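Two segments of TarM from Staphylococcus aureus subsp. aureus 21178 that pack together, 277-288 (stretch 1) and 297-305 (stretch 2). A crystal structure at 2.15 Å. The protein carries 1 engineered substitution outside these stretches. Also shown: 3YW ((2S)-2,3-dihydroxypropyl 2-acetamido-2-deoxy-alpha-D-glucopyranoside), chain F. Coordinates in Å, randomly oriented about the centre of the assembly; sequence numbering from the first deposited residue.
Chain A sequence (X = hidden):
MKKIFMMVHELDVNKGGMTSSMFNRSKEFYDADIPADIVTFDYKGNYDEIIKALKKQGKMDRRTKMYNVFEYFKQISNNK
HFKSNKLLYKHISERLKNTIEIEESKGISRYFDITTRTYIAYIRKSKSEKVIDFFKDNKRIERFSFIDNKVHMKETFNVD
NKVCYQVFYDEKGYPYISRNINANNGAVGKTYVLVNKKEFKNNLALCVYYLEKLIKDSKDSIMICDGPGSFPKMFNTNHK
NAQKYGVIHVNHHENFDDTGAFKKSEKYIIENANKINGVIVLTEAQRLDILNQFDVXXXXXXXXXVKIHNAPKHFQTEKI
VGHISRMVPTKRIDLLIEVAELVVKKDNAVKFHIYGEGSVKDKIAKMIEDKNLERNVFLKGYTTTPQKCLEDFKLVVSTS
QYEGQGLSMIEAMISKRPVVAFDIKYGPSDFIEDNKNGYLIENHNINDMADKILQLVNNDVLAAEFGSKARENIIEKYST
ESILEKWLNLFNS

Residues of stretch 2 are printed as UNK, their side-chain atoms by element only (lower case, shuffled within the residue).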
# COMPACT_ATOMS: atom_id res chain seq x y z
N ASN A 277 -9.12 -22.30 1.75
CA ASN A 277 -10.25 -22.37 0.83
C ASN A 277 -9.90 -22.02 -0.61
O ASN A 277 -10.56 -22.49 -1.54
CB ASN A 277 -11.46 -21.61 1.36
CG ASN A 277 -11.91 -22.09 2.71
OD1 ASN A 277 -11.26 -21.83 3.72
ND2 ASN A 277 -13.04 -22.78 2.74
N GLY A 278 -8.81 -21.27 -0.81
CA GLY A 278 -8.40 -20.91 -2.15
C GLY A 278 -7.39 -19.80 -2.26
O GLY A 278 -7.31 -18.92 -1.40
N VAL A 279 -6.62 -19.84 -3.34
CA VAL A 279 -5.65 -18.80 -3.67
C VAL A 279 -6.16 -18.17 -4.96
O VAL A 279 -6.39 -18.87 -5.96
CB VAL A 279 -4.21 -19.35 -3.72
CG1 VAL A 279 -3.25 -18.35 -4.37
CG2 VAL A 279 -3.74 -19.72 -2.30
N ILE A 280 -6.41 -16.87 -4.90
CA ILE A 280 -6.96 -16.10 -6.02
C ILE A 280 -5.87 -15.37 -6.77
O ILE A 280 -5.00 -14.74 -6.16
CB ILE A 280 -8.11 -15.14 -5.55
CG1 ILE A 280 -9.43 -15.90 -5.28
CG2 ILE A 280 -8.40 -14.02 -6.60
CD1 ILE A 280 -9.52 -16.73 -4.05
N VAL A 281 -5.91 -15.46 -8.11
CA VAL A 281 -5.04 -14.72 -9.01
C VAL A 281 -5.95 -13.88 -9.88
O VAL A 281 -7.12 -14.19 -10.01
CB VAL A 281 -4.00 -15.55 -9.79
CG1 VAL A 281 -3.00 -16.19 -8.83
CG2 VAL A 281 -4.66 -16.60 -10.70
N LEU A 282 -5.42 -12.81 -10.47
CA LEU A 282 -6.25 -11.87 -11.19
C LEU A 282 -6.54 -12.20 -12.64
O LEU A 282 -7.50 -11.65 -13.19
CB LEU A 282 -5.71 -10.44 -11.04
CG LEU A 282 -5.51 -9.94 -9.58
CD1 LEU A 282 -4.56 -8.74 -9.57
CD2 LEU A 282 -6.85 -9.59 -8.94
N THR A 283 -5.70 -13.04 -13.28
CA THR A 283 -5.91 -13.38 -14.70
C THR A 283 -5.89 -14.88 -14.89
O THR A 283 -5.37 -15.60 -14.03
CB THR A 283 -4.85 -12.68 -15.62
OG1 THR A 283 -3.59 -13.25 -15.38
CG2 THR A 283 -4.75 -11.15 -15.41
N GLU A 284 -6.50 -15.36 -16.00
CA GLU A 284 -6.52 -16.80 -16.33
C GLU A 284 -5.11 -17.30 -16.63
O GLU A 284 -4.77 -18.42 -16.26
CB GLU A 284 -7.45 -17.10 -17.53
CG GLU A 284 -8.93 -16.74 -17.30
CD GLU A 284 -9.70 -17.52 -16.24
OE1 GLU A 284 -9.20 -18.57 -15.78
OE2 GLU A 284 -10.81 -17.06 -15.86
N ALA A 285 -4.30 -16.48 -17.31
CA ALA A 285 -2.93 -16.88 -17.69
C ALA A 285 -2.05 -17.17 -16.49
O ALA A 285 -1.36 -18.19 -16.48
CB ALA A 285 -2.29 -15.83 -18.61
N GLN A 286 -2.15 -16.36 -15.42
CA GLN A 286 -1.36 -16.63 -14.21
C GLN A 286 -1.80 -17.93 -13.56
O GLN A 286 -0.94 -18.66 -13.06
CB GLN A 286 -1.44 -15.45 -13.20
CG GLN A 286 -0.46 -15.61 -12.01
CD GLN A 286 -0.29 -14.38 -11.15
OE1 GLN A 286 -1.11 -13.48 -11.14
NE2 GLN A 286 0.77 -14.34 -10.36
N ARG A 287 -3.11 -18.21 -13.52
CA ARG A 287 -3.65 -19.45 -12.93
C ARG A 287 -3.09 -20.68 -13.63
O ARG A 287 -2.63 -21.61 -12.96
CB ARG A 287 -5.20 -19.46 -13.00
CG ARG A 287 -5.79 -20.78 -12.55
CD ARG A 287 -7.31 -20.75 -12.54
NE ARG A 287 -7.83 -22.08 -12.22
CZ ARG A 287 -8.05 -23.02 -13.14
NH1 ARG A 287 -7.83 -22.76 -14.43
NH2 ARG A 287 -8.49 -24.21 -12.77
N LEU A 288 -3.06 -20.66 -14.97
CA LEU A 288 -2.50 -21.76 -15.76
C LEU A 288 -1.00 -21.92 -15.52
O LEU A 288 -0.52 -23.05 -15.37
CB LEU A 288 -2.81 -21.58 -17.26
CG LEU A 288 -4.32 -21.55 -17.62
CD1 LEU A 288 -4.54 -21.08 -19.04
CD2 LEU A 288 -4.95 -22.90 -17.42
N UNK A 297 -4.08 -27.41 -6.54
CA UNK A 297 -5.29 -27.33 -7.37
C UNK A 297 -6.14 -26.08 -7.09
O UNK A 297 -6.71 -25.52 -8.04
c UNK A 297 -6.17 -31.15 -7.64
c UNK A 297 -5.61 -29.79 -8.01
o UNK A 297 -6.81 -31.27 -6.57
c UNK A 297 -6.13 -28.60 -7.20
o UNK A 297 -5.92 -32.11 -8.40
N UNK A 298 -6.21 -25.65 -5.80
CA UNK A 298 -7.00 -24.53 -5.26
C UNK A 298 -6.60 -23.13 -5.74
O UNK A 298 -6.52 -22.21 -4.91
c UNK A 298 -6.97 -24.57 -3.72
n UNK A 298 -8.17 -25.18 -1.75
o UNK A 298 -8.90 -25.98 -3.70
c UNK A 298 -8.10 -25.30 -3.06
N UNK A 299 -6.42 -22.94 -7.04
CA UNK A 299 -6.07 -21.66 -7.67
C UNK A 299 -7.29 -21.21 -8.47
O UNK A 299 -7.78 -21.95 -9.32
c UNK A 299 -3.64 -22.57 -7.86
c UNK A 299 -4.79 -21.79 -8.57
c UNK A 299 -3.03 -21.94 -6.48
c UNK A 299 -4.35 -20.42 -9.10
N UNK A 300 -7.77 -20.02 -8.20
CA UNK A 300 -8.96 -19.51 -8.86
C UNK A 300 -8.69 -18.15 -9.46
O UNK A 300 -7.94 -17.37 -8.87
c UNK A 300 -10.26 -22.20 -5.20
c UNK A 300 -10.42 -20.75 -7.15
c UNK A 300 -10.13 -19.43 -7.84
c UNK A 300 -11.11 -21.76 -7.81
c UNK A 300 -9.99 -20.98 -5.84
c UNK A 300 -10.95 -23.19 -5.87
c UNK A 300 -11.38 -22.98 -7.17
N UNK A 301 -9.22 -17.90 -10.65
CA UNK A 301 -9.06 -16.60 -11.29
C UNK A 301 -10.25 -15.75 -10.93
O UNK A 301 -11.39 -16.15 -11.16
c UNK A 301 -8.98 -15.35 -13.51
o UNK A 301 -7.71 -17.39 -13.13
c UNK A 301 -8.93 -16.72 -12.81
N UNK A 302 -9.99 -14.59 -10.32
CA UNK A 302 -11.05 -13.62 -10.06
C UNK A 302 -10.42 -12.26 -10.32
O UNK A 302 -9.52 -11.87 -9.59
c UNK A 302 -12.86 -15.20 -6.86
c UNK A 302 -11.74 -13.69 -8.64
c UNK A 302 -12.90 -12.68 -8.54
c UNK A 302 -12.21 -15.10 -8.26
N UNK A 303 -10.87 -11.54 -11.32
CA UNK A 303 -10.41 -10.18 -11.65
C UNK A 303 -10.67 -9.24 -10.47
O UNK A 303 -11.62 -9.45 -9.71
c UNK A 303 -11.21 -9.63 -12.83
o UNK A 303 -10.97 -8.25 -13.05
N UNK A 304 -9.91 -8.13 -10.40
CA UNK A 304 -10.22 -7.07 -9.45
C UNK A 304 -11.57 -6.51 -9.91
O UNK A 304 -11.86 -6.50 -11.12
c UNK A 304 -9.24 -5.90 -9.59
o UNK A 304 -7.92 -6.46 -7.71
n UNK A 304 -6.84 -5.90 -9.61
c UNK A 304 -7.94 -6.10 -8.89
N UNK A 305 -12.37 -6.00 -8.94
CA UNK A 305 -13.61 -5.33 -9.29
C UNK A 305 -13.21 -4.05 -10.02
O UNK A 305 -12.16 -3.47 -9.73
c UNK A 305 -15.26 -6.07 -7.45
c UNK A 305 -14.40 -4.97 -8.04
c UNK A 305 -16.91 -8.02 -6.30
c UNK A 305 -16.47 -6.43 -8.05
c UNK A 305 -15.70 -7.70 -5.71
c UNK A 305 -14.88 -6.73 -6.28
c UNK A 305 -17.30 -7.40 -7.47
O3A 3YW F . 3.20 -5.82 -3.74
C4A 3YW F . 0.09 -4.38 -5.28
C5A 3YW F . 1.56 -4.65 -5.06
O5 3YW F . -2.20 -5.20 -7.15
C6A 3YW F . 1.81 -5.66 -3.97
C5 3YW F . -3.05 -4.52 -8.09
C6 3YW F . -4.47 -4.71 -7.60
C4 3YW F . -2.78 -5.08 -9.48
O6 3YW F . -4.82 -6.08 -7.51
C3 3YW F . -1.35 -4.70 -9.88
O4 3YW F . -3.68 -4.51 -10.42
O3 3YW F . -1.01 -5.21 -11.17
O7 3YW F . 2.06 -6.28 -9.71
C7 3YW F . 2.02 -5.07 -9.50
C8 3YW F . 3.19 -4.18 -9.79
N2 3YW F . 0.93 -4.47 -9.02
C2 3YW F . -0.34 -5.15 -8.82
C1 3YW F . -0.80 -5.04 -7.36
O1 3YW F . -0.23 -4.00 -6.61
O2 3YW F . 2.21 -3.42 -4.73
O HOH W 1 -11.86 -25.62 -2.28
O HOH W 2 -12.51 -16.64 -13.57
O HOH W 3 -9.17 -24.43 -10.01

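Position 297 carries three carbons in a row, the third bearing two oxygens. Its CA-to-CB bond points away from stretch 1, and the side chain makes no contact with it. A carboxylate at the end of a three-carbon chain is glutamate, Glu 297.

Position 298 has two carbons, the second carrying one oxygen and one nitrogen. The nitrogen lies 3.6 Å from Asn 277 O, while the backbone O accepts from Val 279 N at 2.8 Å, opening the strand pairing. The short amide identifies Asn 298.

Position 299 shows four carbons, forked at the first, with one arm two carbons long. The end carbon of the long arm reaches to 4.0 Å from Val 279 CB and the carbon of the short arm to 4.2 Å from Val 281 CG2, so all three side chains share one face of the sheet. That beta-branched pattern is isoleucine, Ile 299.

Position 300 has one carbon followed by a six-carbon ring without a hydroxyl. Gly 278 CA meets the ring at its edge, 3.8 Å from a ring carbon. This is Phe 300, and that carbon is CE2. A CB on Gly 278 would fall about 2.9 Å from Phe 300 CE2, a clash, and the backbone angles of Gly 278 independently call for glycine.

Position 301 bears one carbon carrying an oxygen and a carbon. The hydroxyl oxygen donates to Thr 283 O at 3.1 Å. This is Thr 301.

Position 302 repeats the four-carbon fork with a two-carbon arm. The terminal carbon of that arm packs 3.8 Å from Ile 280 CG1; this is Ile 302.

Position 303 has a carbon and then an oxygen. Its CA-to-CB bond points away from stretch 1. This is Ser 303, whose OG donates to the backbone O of position 304 at 2.8 Å.

Position 304 is again two carbons ending in oxygen and nitrogen. The oxygen approaches Leu 282 CD2 at 3.5 Å. This is Asn 304, whose ND2 makes a weak hydrogen bond to 3YW O6 at 2.9 Å.

Position 305, one carbon plus a six-carbon ring, is out of reach of stretch 1: Phe 305.

The contact is a parallel strand pairing. Phe 300 N donates to Val 279 O, Val 281 N to Phe 300 O, and Ile 302 N to Val 281 O, each at 2.9 Å with angles of 162° to 167°. The helix, running nearly antiparallel to the strand at 166°, adds Arg 287, whose NE donates to Ile 299 O at 2.9 Å. Water 2 links Glu 284 OE2 (2.9 Å) to Thr 301 O (2.7 Å).

Stretch 2, residues 297-305: ENIFTISNF
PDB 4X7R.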